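Local coordinates for protein endoglucanase (Humicola insolens, PDB 1DYS) that hydrolyses internal beta-1,4-glucosidic linkages of cellulose as a glycoside hydrolase family 6 endoglucanase, helping to recycle plant biomass, at residues N224-S229 / F263-S268; L88-C93 / L102-N107; D22-A27 / G328-A333. One frame throughout, in Å; residues are numbered along the deposited sequence.

Contact 1. Residues N224-S229 / F263-S268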
# COMPACT_ATOMS: atom_id res chain seq x y z
N ASN A 224 -1.75 16.07 18.06
CA ASN A 224 -2.14 17.22 18.87
C ASN A 224 -2.55 16.76 20.27
O ASN A 224 -3.00 15.65 20.49
CB ASN A 224 -3.31 17.93 18.23
CG ASN A 224 -3.11 18.47 16.84
OD1 ASN A 224 -1.96 18.71 16.48
ND2 ASN A 224 -4.18 18.71 16.08
N PRO A 225 -2.24 17.59 21.27
CA PRO A 225 -2.62 17.29 22.64
C PRO A 225 -4.10 17.54 22.81
O PRO A 225 -4.68 18.39 22.14
CB PRO A 225 -1.80 18.30 23.48
CG PRO A 225 -1.69 19.44 22.51
CD PRO A 225 -1.71 18.93 21.07
N TYR A 226 -4.72 16.74 23.67
CA TYR A 226 -6.12 16.89 24.01
C TYR A 226 -6.31 18.23 24.73
O TYR A 226 -7.04 19.09 24.28
CB TYR A 226 -6.62 15.74 24.89
CG TYR A 226 -8.05 15.96 25.34
CD1 TYR A 226 -9.10 15.94 24.43
CD2 TYR A 226 -8.36 16.17 26.67
CE1 TYR A 226 -10.41 16.15 24.80
CE2 TYR A 226 -9.67 16.38 27.06
CZ TYR A 226 -10.69 16.36 26.14
OH TYR A 226 -11.99 16.58 26.51
N SER A 227 -5.59 18.45 25.84
CA SER A 227 -5.83 19.68 26.60
C SER A 227 -4.52 20.22 27.19
O SER A 227 -3.88 19.44 27.90
CB SER A 227 -6.79 19.35 27.75
OG SER A 227 -7.12 20.52 28.50
N THR A 228 -4.19 21.44 26.82
CA THR A 228 -2.98 22.04 27.40
C THR A 228 -3.09 23.55 27.43
O THR A 228 -3.67 24.27 26.62
CB THR A 228 -1.68 21.59 26.74
OG1 THR A 228 -0.60 22.39 27.26
CG2 THR A 228 -1.67 21.79 25.24
N SER A 229 -2.45 24.11 28.47
CA SER A 229 -2.39 25.54 28.67
C SER A 229 -1.14 26.12 28.02
O SER A 229 -0.91 27.32 28.03
CB SER A 229 -2.37 25.96 30.14
OG SER A 229 -1.62 25.04 30.90
N PHE A 263 -17.74 14.50 20.11
CA PHE A 263 -16.47 14.06 19.54
C PHE A 263 -15.88 12.83 20.21
O PHE A 263 -16.07 12.57 21.38
CB PHE A 263 -15.38 15.14 19.74
CG PHE A 263 -15.36 16.18 18.66
CD1 PHE A 263 -16.42 17.06 18.53
CD2 PHE A 263 -14.38 16.23 17.69
CE1 PHE A 263 -16.46 17.99 17.53
CE2 PHE A 263 -14.39 17.17 16.70
CZ PHE A 263 -15.44 18.08 16.58
N ILE A 264 -15.03 12.11 19.47
CA ILE A 264 -14.13 11.10 20.03
C ILE A 264 -12.75 11.57 19.53
O ILE A 264 -12.72 12.07 18.42
CB ILE A 264 -14.29 9.61 19.80
CG1 ILE A 264 -14.43 9.31 18.30
CG2 ILE A 264 -15.54 9.15 20.56
CD1 ILE A 264 -14.78 7.88 17.96
N ILE A 265 -11.74 11.63 20.40
CA ILE A 265 -10.48 12.27 20.01
C ILE A 265 -9.33 11.31 20.21
O ILE A 265 -9.15 10.71 21.26
CB ILE A 265 -10.17 13.50 20.89
CG1 ILE A 265 -11.21 14.59 20.59
CG2 ILE A 265 -8.78 14.08 20.58
CD1 ILE A 265 -10.99 15.94 21.19
N ASP A 266 -8.54 11.09 19.15
CA ASP A 266 -7.44 10.13 19.20
C ASP A 266 -6.33 10.74 20.06
O ASP A 266 -6.00 11.92 19.85
CB ASP A 266 -6.86 9.97 17.78
CG ASP A 266 -6.00 8.73 17.59
OD1 ASP A 266 -5.72 7.93 18.52
OD2 ASP A 266 -5.55 8.51 16.42
N GLN A 267 -5.79 9.95 20.98
CA GLN A 267 -4.59 10.34 21.71
C GLN A 267 -3.61 9.18 21.63
O GLN A 267 -2.73 9.04 22.46
CB GLN A 267 -4.81 10.71 23.19
CG GLN A 267 -5.59 12.00 23.40
CD GLN A 267 -4.75 13.23 23.06
OE1 GLN A 267 -4.01 13.74 23.91
NE2 GLN A 267 -4.86 13.67 21.83
N SER A 268 -3.68 8.37 20.54
CA SER A 268 -2.74 7.26 20.38
C SER A 268 -1.30 7.74 20.37
O SER A 268 -0.41 7.05 20.88
CB SER A 268 -3.01 6.53 19.04
OG SER A 268 -2.93 7.50 17.97
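The side chain of Q267 turns back from the end of strand 263-266 and lays its amide along the backbone of the loop 224-229. CG stands anti to the carbonyl carbon and the chain bends about CB-CG (chi2 -72°), which brings both amide atoms to the loop. NE2 donates to N224 O at 3.0 Å, nearly straight (161°) and in the planes of both groups. Its other proton goes to a lone pair of D266 O, the neighbouring carbonyl, 2.9 Å from NE2. OE1 takes the backbone N of Y226 at 3.1 Å, a more bent bond whose donor stands above the carbonyl plane. Glutamine suits the place because one group answers both a carbonyl and an N-H of the loop, and the grip on both amide ends fixes the rotation of the group.

Y226, with CG anti to its own N (chi1 175°), crosses I265 at about a right angle, and CD1 of I265 meets the ring edge in its plane, 3.7 Å from CE1. While this edge packs on I265, the hydroxyl of Y226 hydrogen-bonds to T298 O. The side chain of N224 leads the other way, to R276, W279, E243 and N183, which probably binds substrate.

On the strand side, OD1 of D266 accepts the N of S268 at 2.9 Å, an Asx turn at the last strand residue. The contact lies at the C-terminal end of a strand of the parallel, distorted alpha/beta barrel of family 6, where loops beyond the strands shape the substrate cleft.

Contact 2. Residues L88-C93 / L102-N107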
# COMPACT_ATOMS: atom_id res chain seq x y z
N LEU A 88 -12.56 5.30 0.76
CA LEU A 88 -13.20 6.19 -0.21
C LEU A 88 -12.53 6.17 -1.56
O LEU A 88 -11.31 6.07 -1.75
CB LEU A 88 -13.02 7.64 0.35
CG LEU A 88 -13.98 8.71 -0.16
CD1 LEU A 88 -15.41 8.39 0.25
CD2 LEU A 88 -13.55 10.08 0.38
N PRO A 89 -13.34 6.23 -2.61
CA PRO A 89 -12.76 6.34 -3.95
C PRO A 89 -12.01 7.65 -4.03
O PRO A 89 -12.42 8.71 -3.50
CB PRO A 89 -13.94 6.31 -4.95
CG PRO A 89 -15.04 5.82 -4.08
CD PRO A 89 -14.79 6.22 -2.63
N ASP A 90 -10.82 7.64 -4.61
CA ASP A 90 -9.93 8.79 -4.72
C ASP A 90 -9.56 9.35 -3.35
O ASP A 90 -9.46 10.57 -3.10
CB ASP A 90 -10.56 9.91 -5.57
CG ASP A 90 -10.58 9.54 -7.05
OD1 ASP A 90 -10.22 8.39 -7.37
OD2 ASP A 90 -10.98 10.41 -7.87
N ARG A 91 -9.40 8.41 -2.42
CA ARG A 91 -9.02 8.64 -1.03
C ARG A 91 -7.84 9.59 -0.89
O ARG A 91 -6.92 9.57 -1.70
CB ARG A 91 -8.58 7.28 -0.46
CG ARG A 91 -8.79 7.16 1.05
CD ARG A 91 -8.68 5.71 1.51
NE ARG A 91 -7.29 5.21 1.43
CZ ARG A 91 -7.00 3.98 1.84
NH1 ARG A 91 -7.86 3.09 2.34
NH2 ARG A 91 -5.70 3.60 1.70
N ASP A 92 -7.94 10.53 0.09
CA ASP A 92 -6.89 11.52 0.30
C ASP A 92 -6.55 12.25 -1.00
O ASP A 92 -5.41 12.35 -1.43
CB ASP A 92 -5.61 10.87 0.85
CG ASP A 92 -5.86 10.23 2.21
OD1 ASP A 92 -6.11 11.02 3.14
OD2 ASP A 92 -5.83 8.99 2.40
N CYS A 93 -7.60 12.92 -1.54
CA CYS A 93 -7.44 13.45 -2.90
C CYS A 93 -6.36 14.48 -3.04
O CYS A 93 -5.78 14.73 -4.12
CB CYS A 93 -8.80 13.95 -3.43
SG CYS A 93 -9.44 15.40 -2.57
N LEU A 102 -9.60 2.11 -4.53
CA LEU A 102 -10.73 2.57 -5.33
C LEU A 102 -10.46 3.94 -5.93
O LEU A 102 -9.96 4.85 -5.30
CB LEU A 102 -12.03 2.64 -4.51
CG LEU A 102 -12.42 1.33 -3.83
CD1 LEU A 102 -13.75 1.52 -3.11
CD2 LEU A 102 -12.56 0.19 -4.82
N LYS A 103 -10.77 4.02 -7.22
CA LYS A 103 -10.60 5.25 -8.00
C LYS A 103 -11.91 5.58 -8.68
O LYS A 103 -12.57 4.68 -9.22
CB LYS A 103 -9.49 5.04 -9.04
CG LYS A 103 -8.15 4.66 -8.42
CD LYS A 103 -7.02 4.65 -9.42
CE LYS A 103 -5.66 4.75 -8.70
NZ LYS A 103 -4.60 4.80 -9.76
N LEU A 104 -12.28 6.86 -8.69
CA LEU A 104 -13.57 7.22 -9.30
C LEU A 104 -13.61 6.86 -10.77
O LEU A 104 -14.64 6.34 -11.21
CB LEU A 104 -13.93 8.68 -9.05
CG LEU A 104 -14.27 9.03 -7.59
CD1 LEU A 104 -14.33 10.54 -7.47
CD2 LEU A 104 -15.58 8.37 -7.18
N SER A 105 -12.48 7.01 -11.46
CA SER A 105 -12.40 6.68 -12.88
C SER A 105 -12.33 5.18 -13.17
O SER A 105 -12.22 4.80 -14.35
CB SER A 105 -11.16 7.40 -13.44
OG SER A 105 -9.99 7.01 -12.76
N GLN A 106 -12.36 4.32 -12.17
CA GLN A 106 -12.39 2.88 -12.30
C GLN A 106 -13.62 2.35 -11.57
O GLN A 106 -13.58 1.43 -10.75
CB GLN A 106 -11.12 2.20 -11.78
CG GLN A 106 -9.82 2.66 -12.47
CD GLN A 106 -8.60 2.07 -11.78
OE1 GLN A 106 -8.65 1.50 -10.68
NE2 GLN A 106 -7.45 2.25 -12.45
N ASN A 107 -14.77 2.97 -11.87
CA ASN A 107 -16.07 2.63 -11.31
C ASN A 107 -16.02 2.62 -9.79
O ASN A 107 -16.71 1.86 -9.14
CB ASN A 107 -16.53 1.26 -11.85
CG ASN A 107 -17.98 0.88 -11.58
OD1 ASN A 107 -18.24 -0.32 -11.39
ND2 ASN A 107 -18.93 1.80 -11.57
O HOH W 1 -9.83 3.65 -1.88
O HOH W 2 -10.89 9.37 -10.49
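Carbonyl O of L102 is the best-held polar atom here, taking two hydrogen bonds, one from the backbone N of D90 at 3.0 Å (165°) and one from the hydroxyl of S98, with CA of P89 adding a C-H...O contact at 3.4 Å. The D90 N-H reaches it from a type II beta turn, L88 to R91, in which proline and a residue of positive phi hold the two central places; the turn lies in the loop that carries D92, the probable proton donor.

With CG of D90 anti to the carbonyl carbon (chi1 -72°), OD1 accepts the N of L104 at 2.9 Å, met from above the carboxylate plane, while OD2 takes a proton from a water that in turn receives a weak bond from S105 N. Aspartate is short enough to take L104 N directly and to reach S105 N through that water, and it crosses L104 at about a right angle. A second water lies between L88 O and L102 N, accepting from the latter.

The compact ring of P89 sits against the leucines and Y112 of helix 108-126, while L102 touches F57 of the second subunit. L104 sends its two methyls to different neighbours: CD1 lies 3.4 Å from OD2 of D90, and CD2 presses on CB of P89 at 3.5 Å, tighter than usual van der Waals contact.

Contact 3. Residues D22-A27 / G328-A333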
# COMPACT_ATOMS: atom_id res chain seq x y z
N ASP A 22 4.19 -7.27 20.75
CA ASP A 22 5.07 -8.27 21.40
C ASP A 22 6.52 -8.06 21.00
O ASP A 22 7.44 -8.17 21.83
CB ASP A 22 4.63 -9.70 21.10
CG ASP A 22 4.77 -10.55 22.35
OD1 ASP A 22 4.14 -10.17 23.35
OD2 ASP A 22 5.51 -11.57 22.30
N GLN A 23 6.79 -7.67 19.74
CA GLN A 23 8.16 -7.38 19.32
C GLN A 23 8.75 -6.29 20.20
O GLN A 23 9.91 -6.36 20.62
CB GLN A 23 8.19 -6.91 17.86
CG GLN A 23 9.59 -6.56 17.39
CD GLN A 23 9.69 -6.36 15.89
OE1 GLN A 23 10.78 -6.10 15.38
NE2 GLN A 23 8.59 -6.47 15.16
N THR A 24 7.93 -5.26 20.52
CA THR A 24 8.42 -4.15 21.34
C THR A 24 8.73 -4.61 22.75
O THR A 24 9.74 -4.25 23.34
CB THR A 24 7.40 -2.98 21.37
OG1 THR A 24 6.89 -2.82 20.03
CG2 THR A 24 8.05 -1.68 21.79
N ARG A 25 7.82 -5.36 23.33
CA ARG A 25 7.99 -5.94 24.64
C ARG A 25 9.23 -6.83 24.64
O ARG A 25 10.02 -6.61 25.56
CB ARG A 25 6.81 -6.82 25.04
CG ARG A 25 6.66 -6.89 26.56
CD ARG A 25 5.50 -7.91 26.83
NE ARG A 25 6.12 -9.17 26.40
CZ ARG A 25 6.94 -9.78 27.27
NH1 ARG A 25 7.17 -9.38 28.51
NH2 ARG A 25 7.52 -10.85 26.78
N GLN A 26 9.40 -7.69 23.63
CA GLN A 26 10.66 -8.45 23.57
C GLN A 26 11.90 -7.57 23.49
O GLN A 26 12.92 -7.85 24.15
CB GLN A 26 10.62 -9.35 22.32
CG GLN A 26 9.59 -10.48 22.46
CD GLN A 26 9.29 -11.15 21.14
OE1 GLN A 26 8.29 -11.85 20.93
NE2 GLN A 26 10.13 -10.96 20.13
N ALA A 27 11.90 -6.48 22.71
CA ALA A 27 13.06 -5.60 22.57
C ALA A 27 13.47 -4.97 23.89
O ALA A 27 14.64 -4.98 24.29
CB ALA A 27 12.81 -4.53 21.51
N GLY A 328 1.87 1.66 7.31
CA GLY A 328 1.28 0.50 7.91
C GLY A 328 2.30 -0.56 8.35
O GLY A 328 1.85 -1.46 9.04
N MET A 329 3.57 -0.45 7.98
CA MET A 329 4.58 -1.45 8.36
C MET A 329 5.04 -1.15 9.80
O MET A 329 5.08 0.01 10.18
CB MET A 329 5.73 -1.32 7.37
CG MET A 329 6.19 -2.47 6.54
SD MET A 329 4.98 -3.33 5.55
CE MET A 329 5.52 -2.98 3.88
N TRP A 330 5.30 -2.18 10.58
CA TRP A 330 5.71 -1.99 11.96
C TRP A 330 7.08 -1.32 12.03
O TRP A 330 8.01 -1.62 11.30
CB TRP A 330 5.75 -3.36 12.64
CG TRP A 330 5.92 -3.18 14.12
CD1 TRP A 330 7.00 -3.46 14.87
CD2 TRP A 330 4.90 -2.68 15.00
NE1 TRP A 330 6.76 -3.17 16.22
CE2 TRP A 330 5.46 -2.70 16.29
CE3 TRP A 330 3.60 -2.22 14.85
CZ2 TRP A 330 4.77 -2.28 17.43
CZ3 TRP A 330 2.89 -1.81 15.96
CH2 TRP A 330 3.48 -1.82 17.25
N PHE A 331 7.18 -0.34 12.92
CA PHE A 331 8.36 0.50 13.09
C PHE A 331 8.72 0.40 14.58
O PHE A 331 8.30 1.26 15.36
CB PHE A 331 8.02 1.93 12.66
CG PHE A 331 9.14 2.93 12.65
CD1 PHE A 331 10.44 2.58 12.94
CD2 PHE A 331 8.87 4.25 12.31
CE1 PHE A 331 11.47 3.51 12.92
CE2 PHE A 331 9.88 5.20 12.29
CZ PHE A 331 11.17 4.82 12.60
N ASP A 332 9.44 -0.70 14.89
CA ASP A 332 9.63 -0.98 16.32
C ASP A 332 10.41 0.05 17.09
O ASP A 332 10.07 0.27 18.26
CB ASP A 332 10.18 -2.41 16.46
CG ASP A 332 9.94 -2.91 17.88
OD1 ASP A 332 8.76 -3.16 18.18
OD2 ASP A 332 10.93 -3.07 18.63
N ALA A 333 11.39 0.76 16.51
CA ALA A 333 12.06 1.80 17.28
C ALA A 333 11.08 2.94 17.65
O ALA A 333 11.26 3.59 18.67
CB ALA A 333 13.22 2.36 16.45
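This is a surface contact between a helix and the start of another helix far along the chain: 22-27, within helix 15-29, meets the residues that lead into helix 332-340. It ties the N-terminal and C-terminal helices of the family 6 alpha/beta barrel domain together.

At its centre is the carboxylate of D332. CG stands anti to the backbone N (chi1 -161°), so the group reaches across to helix 15-29, and OD1 takes two donors. The hydroxyl of T24 gives it a bond of 2.7 Å from above the carboxylate plane. The indole NE1 of W330, two residues earlier, gives another of 2.8 Å, almost straight at 167°; OD1 lies in the indole plane and accepts with its anti lone pair, the one turned away from OD2. The other oxygen is bound by NE2 of Q336. Such a set of donors probably stabilises the ionised form. An alanine here would remove the carboxylate acceptor, and would probably leave the T24 hydroxyl and the indole N-H without their shared partner and loosen the two helices.

Threonine suits its buried position because one short branch donates to D332, and the side chain also packs against V40 and A335. Q23, extended with CG anti to its N, lies with its amide stacked over the carboxylate, the planes 13° apart, and its stem runs past D332, CG 3.6 Å from OD1. A27 is small enough to let OD2 of D332 come within 3.7 Å of its CB.

W330 also touches E314, a probable substrate-binding residue, and its backbone N bonds to E97 of the second subunit. Its six-membered ring is met edge-on, in plane, by T24 OG1, 3.4 Å from CZ2.

Overall arrangement
Contacts 1 and 2 are buried, contact 3 lies at the surface. Contact 1, closest to the centre of the chain, joins a barrel strand to a loop, whereas contact 2 joins two parts of a single loop before helix 108-126, on the opposite side of that centre, and contact 3 brings together the helices near the two chain ends, so that both other contacts fall within the span it closes. The chemistry changes accordingly: a glutamine amide on backbone in contact 1, backbone to backbone, aspartate to backbone and waters in contact 2, and side chain to side chain around a carboxylate in contact 3. Contacts 2 and 3 also touch the second subunit.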